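PDB 2POZ: putative dehydratase from Mesorhizobium loti, which is of unconfirmed function but belongs to the mandelate racemase/muconate lactonizing enzyme family of the enolase superfamily and probably acts as a lyase. Local coordinates for residues T46-E57 / E376-T384; L156-R164 / A181-V192. One frame throughout, in Å; residues are numbered along the deposited sequence.

Contact 1 (T46-E57 / E376-T384); sequences TAAAGMIKDLSE and EPYLWASCT
W380 lies on A49 and G50 in an apolar helix-on-strand packing, where the last strand of the chain, 379-383, runs almost parallel (6°) to segment 46-57, part of helix 45-59 of the N-terminal domain. The CB of A49 sits over one face of the indole, 3.7 Å from the centroid of its six-membered ring, a CH-pi contact only 14° off the ring normal. The ring reaches the helix because CG of W380 stands anti to the backbone nitrogen (chi1 -171°). Its far rim then meets the main chain, with CH2 lying against G50 CA at 3.6 Å. T46 meets the same ring with CG2, 3.8 Å from W380 CZ2, while its hydroxyl is hydrogen-bonded to D54 of the second subunit. With an alanine here in place of W380, the CB of A49 and the backbone at G50 would probably lose their cover, and a gap would open between strand and helix. One turn further on, K53 lays its aliphatic chain against the strand, CD 3.9 Å from A381 CB, before its amino group forms a salt bridge with E57 within the helix. C383 closes the row: its SG lies 3.5 Å from E57 CG and 4.1 Å from S56 CB. W380 and A381 both face I10 in a classic beta bulge, so both can point at the helix. Strand 379-383 is one edge of the chain's four-stranded antiparallel sheet, paired with 5-12, while helix 45-59 also packs on strands 5-12 and 21-27 and on helix 87-108.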
loop_
_atom_site.group_PDB
_atom_site.type_symbol
_atom_site.label_atom_id
_atom_site.label_comp_id
_atom_site.label_asym_id
_atom_site.label_seq_id
_atom_site.Cartn_x
_atom_site.Cartn_y
_atom_site.Cartn_z
ATOM N N THR A 46 29.854 -11.318 29.201
ATOM C CA THR A 46 30.024 -12.722 29.553
ATOM C C THR A 46 29.173 -13.592 28.637
ATOM O O THR A 46 29.541 -14.728 28.329
ATOM C CB THR A 46 29.614 -12.996 31.011
ATOM O OG1 THR A 46 30.193 -11.999 31.865
ATOM C CG2 THR A 46 30.120 -14.381 31.447
ATOM N N ALA A 47 28.034 -13.059 28.207
ATOM C CA ALA A 47 27.161 -13.796 27.303
ATOM C C ALA A 47 27.888 -13.981 25.970
ATOM O O ALA A 47 27.864 -15.068 25.377
ATOM C CB ALA A 47 25.845 -13.035 27.099
ATOM N N ALA A 48 28.545 -12.921 25.510
ATOM C CA ALA A 48 29.289 -12.981 24.257
ATOM C C ALA A 48 30.430 -14.001 24.374
ATOM O O ALA A 48 30.665 -14.796 23.461
ATOM C CB ALA A 48 29.838 -11.611 23.910
ATOM N N ALA A 49 31.141 -13.976 25.497
ATOM C CA ALA A 49 32.231 -14.931 25.713
ATOM C C ALA A 49 31.674 -16.359 25.690
ATOM O O ALA A 49 32.259 -17.255 25.085
ATOM C CB ALA A 49 32.913 -14.661 27.057
ATOM N N GLY A 50 30.539 -16.557 26.359
ATOM C CA GLY A 50 29.914 -17.869 26.396
ATOM C C GLY A 50 29.485 -18.352 25.016
ATOM O O GLY A 50 29.605 -19.540 24.692
HETATM N N MSE A 51 28.988 -17.431 24.195
HETATM C CA MSE A 51 28.534 -17.782 22.852
HETATM C C MSE A 51 29.689 -18.237 21.976
HETATM O O MSE A 51 29.575 -19.224 21.262
HETATM C CB MSE A 51 27.828 -16.604 22.181
HETATM C CG MSE A 51 27.284 -16.940 20.791
HETATM SE SE MSE A 51 25.953 -18.368 20.812
HETATM C CE MSE A 51 27.068 -19.925 20.720
ATOM N N ILE A 52 30.803 -17.516 22.020
ATOM C CA ILE A 52 31.947 -17.908 21.216
ATOM C C ILE A 52 32.386 -19.312 21.634
ATOM O O ILE A 52 32.717 -20.143 20.790
ATOM C CB ILE A 52 33.103 -16.916 21.371
ATOM C CG1 ILE A 52 32.655 -15.537 20.859
ATOM C CG2 ILE A 52 34.335 -17.410 20.582
ATOM C CD1 ILE A 52 33.700 -14.454 21.038
ATOM N N LYS A 53 32.372 -19.574 22.937
ATOM C CA LYS A 53 32.749 -20.886 23.465
ATOM C C LYS A 53 31.843 -21.989 22.904
ATOM O O LYS A 53 32.334 -23.000 22.394
ATOM C CB LYS A 53 32.662 -20.885 24.998
ATOM C CG LYS A 53 33.056 -22.201 25.657
ATOM C CD LYS A 53 32.939 -22.095 27.174
ATOM C CE LYS A 53 33.457 -23.349 27.873
ATOM N NZ LYS A 53 32.644 -24.550 27.547
ATOM N N ASP A 54 30.530 -21.789 22.995
ATOM C CA ASP A 54 29.573 -22.783 22.500
ATOM C C ASP A 54 29.711 -22.994 20.999
ATOM O O ASP A 54 29.689 -24.127 20.520
ATOM C CB ASP A 54 28.132 -22.370 22.825
ATOM C CG ASP A 54 27.841 -22.361 24.326
ATOM O OD1 ASP A 54 28.561 -23.043 25.084
ATOM O OD2 ASP A 54 26.875 -21.682 24.745
ATOM N N LEU A 55 29.842 -21.899 20.257
ATOM C CA LEU A 55 29.998 -21.975 18.805
ATOM C C LEU A 55 31.284 -22.710 18.438
ATOM O O LEU A 55 31.292 -23.588 17.567
ATOM C CB LEU A 55 30.029 -20.565 18.192
ATOM C CG LEU A 55 28.704 -19.799 18.059
ATOM C CD1 LEU A 55 28.988 -18.357 17.636
ATOM C CD2 LEU A 55 27.790 -20.502 17.035
ATOM N N SER A 56 32.372 -22.357 19.111
ATOM C CA SER A 56 33.659 -22.985 18.821
ATOM C C SER A 56 33.667 -24.484 19.077
ATOM O O SER A 56 34.143 -25.251 18.243
ATOM C CB SER A 56 34.770 -22.325 19.642
ATOM O OG SER A 56 34.922 -20.966 19.284
ATOM N N GLU A 57 33.140 -24.897 20.225
ATOM C CA GLU A 57 33.123 -26.310 20.589
ATOM C C GLU A 57 32.227 -27.127 19.675
ATOM O O GLU A 57 32.498 -28.296 19.402
ATOM C CB GLU A 57 32.675 -26.476 22.048
ATOM C CG GLU A 57 33.498 -25.637 23.028
ATOM C CD GLU A 57 33.219 -25.960 24.485
ATOM O OE1 GLU A 57 32.041 -26.127 24.854
ATOM O OE2 GLU A 57 34.188 -26.032 25.270
ATOM N N GLU A 376 46.538 -12.735 27.648
ATOM C CA GLU A 376 46.581 -14.033 28.313
ATOM C C GLU A 376 45.962 -14.026 29.716
ATOM O O GLU A 376 45.283 -14.980 30.097
ATOM C CB GLU A 376 48.025 -14.542 28.370
ATOM C CG GLU A 376 48.186 -15.958 28.907
ATOM C CD GLU A 376 47.355 -16.983 28.150
ATOM O OE1 GLU A 376 47.163 -16.823 26.921
ATOM O OE2 GLU A 376 46.907 -17.963 28.788
ATOM N N PRO A 377 46.181 -12.952 30.504
ATOM C CA PRO A 377 45.606 -12.894 31.852
ATOM C C PRO A 377 44.077 -12.918 31.823
ATOM O O PRO A 377 43.430 -13.225 32.826
ATOM C CB PRO A 377 46.129 -11.563 32.400
ATOM C CG PRO A 377 47.431 -11.392 31.697
ATOM C CD PRO A 377 47.087 -11.813 30.276
ATOM N N TYR A 378 43.508 -12.602 30.666
ATOM C CA TYR A 378 42.062 -12.554 30.522
ATOM C C TYR A 378 41.452 -13.763 29.805
ATOM O O TYR A 378 40.262 -13.766 29.459
ATOM C CB TYR A 378 41.689 -11.242 29.830
ATOM C CG TYR A 378 42.124 -10.039 30.643
ATOM C CD1 TYR A 378 41.465 -9.693 31.827
ATOM C CD2 TYR A 378 43.247 -9.291 30.274
ATOM C CE1 TYR A 378 41.919 -8.632 32.627
ATOM C CE2 TYR A 378 43.705 -8.238 31.065
ATOM C CZ TYR A 378 43.037 -7.915 32.238
ATOM O OH TYR A 378 43.505 -6.880 33.018
ATOM N N LEU A 379 42.267 -14.796 29.602
ATOM C CA LEU A 379 41.800 -16.024 28.969
ATOM C C LEU A 379 40.577 -16.463 29.757
ATOM O O LEU A 379 40.650 -16.623 30.966
ATOM C CB LEU A 379 42.885 -17.103 29.046
ATOM C CG LEU A 379 42.589 -18.447 28.376
ATOM C CD1 LEU A 379 42.359 -18.245 26.868
ATOM C CD2 LEU A 379 43.766 -19.395 28.618
ATOM N N TRP A 380 39.458 -16.663 29.071
ATOM C CA TRP A 380 38.209 -17.049 29.720
ATOM C C TRP A 380 37.825 -18.502 29.416
ATOM O O TRP A 380 37.159 -19.160 30.210
ATOM C CB TRP A 380 37.096 -16.111 29.250
ATOM C CG TRP A 380 35.796 -16.239 29.980
ATOM C CD1 TRP A 380 35.465 -15.673 31.188
ATOM C CD2 TRP A 380 34.627 -16.934 29.528
ATOM N NE1 TRP A 380 34.161 -15.971 31.503
ATOM C CE2 TRP A 380 33.623 -16.742 30.502
ATOM C CE3 TRP A 380 34.328 -17.696 28.387
ATOM C CZ2 TRP A 380 32.338 -17.285 30.373
ATOM C CZ3 TRP A 380 33.058 -18.232 28.256
ATOM C CH2 TRP A 380 32.074 -18.023 29.247
ATOM N N ALA A 381 38.230 -18.996 28.256
ATOM C CA ALA A 381 37.935 -20.375 27.889
ATOM C C ALA A 381 38.834 -20.809 26.747
ATOM O O ALA A 381 39.256 -19.986 25.934
ATOM C CB ALA A 381 36.459 -20.524 27.489
ATOM N N SER A 382 39.127 -22.105 26.705
ATOM C CA SER A 382 39.966 -22.702 25.673
ATOM C C SER A 382 39.264 -23.934 25.126
ATOM O O SER A 382 38.753 -24.742 25.892
ATOM C CB SER A 382 41.322 -23.120 26.250
ATOM O OG SER A 382 42.095 -21.989 26.603
ATOM N N CYS A 383 39.241 -24.074 23.805
ATOM C CA CYS A 383 38.597 -25.222 23.173
ATOM C C CYS A 383 39.597 -25.895 22.239
ATOM O O CYS A 383 40.118 -25.256 21.324
ATOM C CB CYS A 383 37.376 -24.770 22.362
ATOM S SG CYS A 383 36.339 -23.542 23.185
ATOM N N THR A 384 39.865 -27.177 22.471
ATOM C CA THR A 384 40.806 -27.929 21.641
ATOM C C THR A 384 40.237 -29.293 21.229
ATOM O O THR A 384 40.946 -30.022 20.500
ATOM C CB THR A 384 42.143 -28.169 22.379
ATOM O OG1 THR A 384 41.878 -28.793 23.643
ATOM C CG2 THR A 384 42.891 -26.851 22.609
#

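Contact 2 (L156-R164 / A181-V192)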
loop_
_atom_site.group_PDB
_atom_site.type_symbol
_atom_site.label_atom_id
_atom_site.label_comp_id
_atom_site.label_asym_id
_atom_site.label_seq_id
_atom_site.Cartn_x
_atom_site.Cartn_y
_atom_site.Cartn_z
ATOM N N LEU A 156 32.223 15.653 15.518
ATOM C CA LEU A 156 31.999 15.102 16.847
ATOM C C LEU A 156 30.601 14.509 16.994
ATOM O O LEU A 156 29.622 15.088 16.516
ATOM C CB LEU A 156 32.155 16.208 17.901
ATOM C CG LEU A 156 33.422 17.064 17.929
ATOM C CD1 LEU A 156 33.192 18.248 18.866
ATOM C CD2 LEU A 156 34.617 16.236 18.383
ATOM N N LYS A 157 30.511 13.358 17.652
ATOM C CA LYS A 157 29.212 12.744 17.910
ATOM C C LYS A 157 29.004 12.705 19.416
ATOM O O LYS A 157 29.950 12.470 20.171
ATOM C CB LYS A 157 29.124 11.309 17.366
ATOM C CG LYS A 157 27.701 10.743 17.504
ATOM C CD LYS A 157 27.493 9.408 16.786
ATOM C CE LYS A 157 27.859 8.223 17.659
ATOM N NZ LYS A 157 27.699 6.938 16.899
ATOM N N PHE A 158 27.770 12.933 19.858
ATOM C CA PHE A 158 27.481 12.897 21.287
ATOM C C PHE A 158 26.020 12.586 21.587
ATOM O O PHE A 158 25.138 12.806 20.761
ATOM C CB PHE A 158 27.897 14.223 21.949
ATOM C CG PHE A 158 27.189 15.432 21.402
ATOM C CD1 PHE A 158 26.223 16.087 22.156
ATOM C CD2 PHE A 158 27.500 15.926 20.135
ATOM C CE1 PHE A 158 25.569 17.220 21.659
ATOM C CE2 PHE A 158 26.853 17.055 19.630
ATOM C CZ PHE A 158 25.885 17.705 20.397
ATOM N N TYR A 159 25.796 12.050 22.783
ATOM C CA TYR A 159 24.471 11.677 23.276
ATOM C C TYR A 159 24.080 12.789 24.251
ATOM O O TYR A 159 24.676 12.923 25.316
ATOM C CB TYR A 159 24.583 10.325 23.996
ATOM C CG TYR A 159 23.315 9.826 24.648
ATOM C CD1 TYR A 159 22.214 9.428 23.880
ATOM C CD2 TYR A 159 23.219 9.728 26.039
ATOM C CE1 TYR A 159 21.051 8.940 24.481
ATOM C CE2 TYR A 159 22.063 9.241 26.652
ATOM C CZ TYR A 159 20.984 8.847 25.864
ATOM O OH TYR A 159 19.860 8.338 26.467
ATOM N N PRO A 160 23.072 13.601 23.900
ATOM C CA PRO A 160 22.649 14.702 24.771
ATOM C C PRO A 160 21.510 14.417 25.739
ATOM O O PRO A 160 21.061 15.322 26.448
ATOM C CB PRO A 160 22.252 15.769 23.768
ATOM C CG PRO A 160 21.505 14.942 22.743
ATOM C CD PRO A 160 22.414 13.703 22.580
ATOM N N LEU A 161 21.048 13.172 25.791
ATOM C CA LEU A 161 19.922 12.833 26.653
ATOM C C LEU A 161 20.250 12.159 27.989
ATOM O O LEU A 161 19.342 11.708 28.686
ATOM C CB LEU A 161 18.931 11.956 25.861
ATOM C CG LEU A 161 18.514 12.438 24.461
ATOM C CD1 LEU A 161 17.536 11.436 23.821
ATOM C CD2 LEU A 161 17.869 13.832 24.562
ATOM N N ALA A 162 21.525 12.091 28.364
ATOM C CA ALA A 162 21.890 11.425 29.623
ATOM C C ALA A 162 21.364 12.161 30.859
ATOM O O ALA A 162 21.349 13.392 30.907
ATOM C CB ALA A 162 23.407 11.260 29.722
ATOM N N GLN A 163 20.934 11.394 31.853
ATOM C CA GLN A 163 20.415 11.960 33.087
ATOM C C GLN A 163 21.325 11.546 34.247
ATOM O O GLN A 163 21.749 10.397 34.326
ATOM C CB GLN A 163 19.004 11.437 33.389
ATOM C CG GLN A 163 18.122 11.093 32.199
ATOM C CD GLN A 163 17.630 12.306 31.438
ATOM O OE1 GLN A 163 17.427 13.382 32.011
ATOM N NE2 GLN A 163 17.413 12.131 30.138
ATOM N N ARG A 164 21.610 12.476 35.154
ATOM C CA ARG A 164 22.452 12.177 36.314
ATOM C C ARG A 164 21.586 11.517 37.390
ATOM O O ARG A 164 20.658 12.139 37.899
ATOM C CB ARG A 164 23.060 13.471 36.868
ATOM C CG ARG A 164 24.265 13.257 37.776
ATOM C CD ARG A 164 25.561 13.285 36.972
ATOM N NE ARG A 164 26.733 12.892 37.754
ATOM C CZ ARG A 164 27.988 12.980 37.318
ATOM N NH1 ARG A 164 28.245 13.454 36.106
ATOM N NH2 ARG A 164 28.991 12.583 38.093
ATOM N N ALA A 181 14.359 18.528 31.687
ATOM C CA ALA A 181 15.420 17.691 31.128
ATOM C C ALA A 181 15.500 17.886 29.615
ATOM O O ALA A 181 16.591 17.968 29.050
ATOM C CB ALA A 181 15.168 16.224 31.462
ATOM N N ILE A 182 14.345 17.969 28.964
ATOM C CA ILE A 182 14.306 18.162 27.519
ATOM C C ILE A 182 14.961 19.497 27.133
ATOM O O ILE A 182 15.704 19.569 26.159
ATOM C CB ILE A 182 12.845 18.117 26.988
ATOM C CG1 ILE A 182 12.272 16.713 27.178
ATOM C CG2 ILE A 182 12.800 18.485 25.513
ATOM C CD1 ILE A 182 10.847 16.530 26.660
ATOM N N GLU A 183 14.676 20.546 27.900
ATOM C CA GLU A 183 15.260 21.865 27.633
ATOM C C GLU A 183 16.769 21.803 27.829
ATOM O O GLU A 183 17.534 22.400 27.073
ATOM C CB GLU A 183 14.661 22.912 28.578
ATOM C CG GLU A 183 15.399 24.257 28.611
ATOM C CD GLU A 183 15.377 25.008 27.284
ATOM O OE1 GLU A 183 14.581 24.647 26.388
ATOM O OE2 GLU A 183 16.152 25.983 27.145
ATOM N N LEU A 184 17.186 21.074 28.858
ATOM C CA LEU A 184 18.596 20.912 29.162
ATOM C C LEU A 184 19.279 20.159 28.010
ATOM O O LEU A 184 20.414 20.463 27.641
ATOM C CB LEU A 184 18.732 20.152 30.485
ATOM C CG LEU A 184 20.087 19.981 31.176
ATOM C CD1 LEU A 184 20.847 18.878 30.507
ATOM C CD2 LEU A 184 20.861 21.291 31.158
ATOM N N ALA A 185 18.577 19.188 27.434
ATOM C CA ALA A 185 19.125 18.416 26.321
ATOM C C ALA A 185 19.432 19.378 25.177
ATOM O O ALA A 185 20.491 19.311 24.553
ATOM C CB ALA A 185 18.116 17.363 25.861
ATOM N N TYR A 186 18.493 20.280 24.912
ATOM C CA TYR A 186 18.664 21.255 23.850
ATOM C C TYR A 186 19.850 22.187 24.119
ATOM O O TYR A 186 20.622 22.501 23.206
ATOM C CB TYR A 186 17.392 22.089 23.689
ATOM C CG TYR A 186 17.601 23.302 22.813
ATOM C CD1 TYR A 186 17.717 23.178 21.429
ATOM C CD2 TYR A 186 17.738 24.573 23.379
ATOM C CE1 TYR A 186 17.968 24.295 20.626
ATOM C CE2 TYR A 186 17.990 25.693 22.591
ATOM C CZ TYR A 186 18.103 25.549 21.220
ATOM O OH TYR A 186 18.345 26.660 20.447
ATOM N N ARG A 187 19.989 22.628 25.369
ATOM C CA ARG A 187 21.077 23.525 25.744
ATOM C C ARG A 187 22.424 22.833 25.598
ATOM O O ARG A 187 23.419 23.474 25.269
ATOM C CB ARG A 187 20.896 24.023 27.186
ATOM C CG ARG A 187 19.662 24.900 27.375
ATOM C CD ARG A 187 19.758 26.176 26.549
ATOM N NE ARG A 187 18.481 26.887 26.476
ATOM C CZ ARG A 187 18.277 28.006 25.786
ATOM N NH1 ARG A 187 19.269 28.561 25.101
ATOM N NH2 ARG A 187 17.073 28.563 25.770
ATOM N N ARG A 188 22.457 21.525 25.844
ATOM C CA ARG A 188 23.697 20.774 25.706
ATOM C C ARG A 188 24.135 20.776 24.242
ATOM O O ARG A 188 25.314 20.972 23.936
ATOM C CB ARG A 188 23.516 19.329 26.179
ATOM C CG ARG A 188 23.407 19.139 27.684
ATOM C CD ARG A 188 23.048 17.688 27.987
ATOM N NE ARG A 188 23.106 17.362 29.409
ATOM C CZ ARG A 188 22.501 16.311 29.954
ATOM N NH1 ARG A 188 21.785 15.496 29.186
ATOM N NH2 ARG A 188 22.624 16.060 31.257
ATOM N N VAL A 189 23.185 20.550 23.335
ATOM C CA VAL A 189 23.505 20.538 21.911
ATOM C C VAL A 189 23.970 21.934 21.477
ATOM O O VAL A 189 24.952 22.075 20.744
ATOM C CB VAL A 189 22.277 20.099 21.055
ATOM C CG1 VAL A 189 22.641 20.092 19.578
ATOM C CG2 VAL A 189 21.823 18.704 21.476
ATOM N N LYS A 190 23.272 22.961 21.949
ATOM C CA LYS A 190 23.622 24.336 21.612
ATOM C C LYS A 190 24.989 24.719 22.173
ATOM O O LYS A 190 25.745 25.432 21.521
ATOM C CB LYS A 190 22.553 25.302 22.133
ATOM C CG LYS A 190 22.829 26.771 21.788
ATOM C CD LYS A 190 21.659 27.662 22.183
ATOM C CE LYS A 190 21.852 29.091 21.690
ATOM N NZ LYS A 190 22.996 29.765 22.371
ATOM N N ALA A 191 25.308 24.246 23.375
ATOM C CA ALA A 191 26.600 24.546 23.981
ATOM C C ALA A 191 27.723 23.933 23.142
ATOM O O ALA A 191 28.787 24.535 22.985
ATOM C CB ALA A 191 26.658 24.011 25.405
ATOM N N VAL A 192 27.487 22.737 22.606
ATOM C CA VAL A 192 28.487 22.075 21.775
ATOM C C VAL A 192 28.702 22.859 20.481
ATOM O O VAL A 192 29.841 23.054 20.051
ATOM C CB VAL A 192 28.075 20.614 21.433
ATOM C CG1 VAL A 192 29.024 20.023 20.396
ATOM C CG2 VAL A 192 28.113 19.761 22.691
#
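The carbonyl oxygen of A162 is gripped end-on by both terminal nitrogens of R188, at 2.8 Å from NH1 and 3.0 Å from NH2. NH1 arrives in the carbonyl plane on a lone pair, whereas NH2 is tilted from that plane. NH1 also donates to P160 O, at 2.8 Å and with an N-H...O angle of 154°; here the donor stands well above the carbonyl plane. Both oxygens lie close to the guanidinium plane, at its edge. The side chain of R188 is extended from CG to NE, which carries the charged group from the helix to the loop following strand 155-158. Its NH2 has a further partner in D136, a salt bridge, and the R188 side chain packs against F141 of helix 138-144.

Beside this polar grip the contact is apolar. F158 turns its ring onto helix 179-196, its CG held between the backbone nitrogen and the carbonyl carbon (chi1 60°). One face receives CG2 of V192, 4.0 Å from the ring centroid in a CH-pi contact, while CA of V189 lies at the ring edge. CG2 of V189 also packs on the proline, 3.7 Å from P160 CB. L161 reaches back with CD2, 3.8 Å from A185 CB, and that small residue lets the loop approach closely.

The arrangement is the second beta-alpha unit of the enolase-type barrel, with 156-158 and 181-192 running nearly antiparallel (167°). Its chemistry implies that one buried arginine satisfies two loop carbonyls and so probably holds the turn after the strand in place, with D136 probably balancing its charge.

Overall arrangement
The two contacts belong to different domains and lie on opposite sides of the chain's centre, their own centres about 38 Å apart and their nearest atoms about 20 Å apart. Contact 2, nested along the chain inside the long loop that contact 1 closes, is a local, buried pairing within the barrel domain. Contact 1 instead brings the end of the chain back to the N-terminal domain; it is only partly buried, and its helix also faces the second subunit. Both set a helix against a strand, nearly parallel in contact 1 and nearly antiparallel in contact 2. An indole and a thiol carry the first, whereas charged hydrogen bonds to backbone carbonyls reinforce the apolar packing of the second.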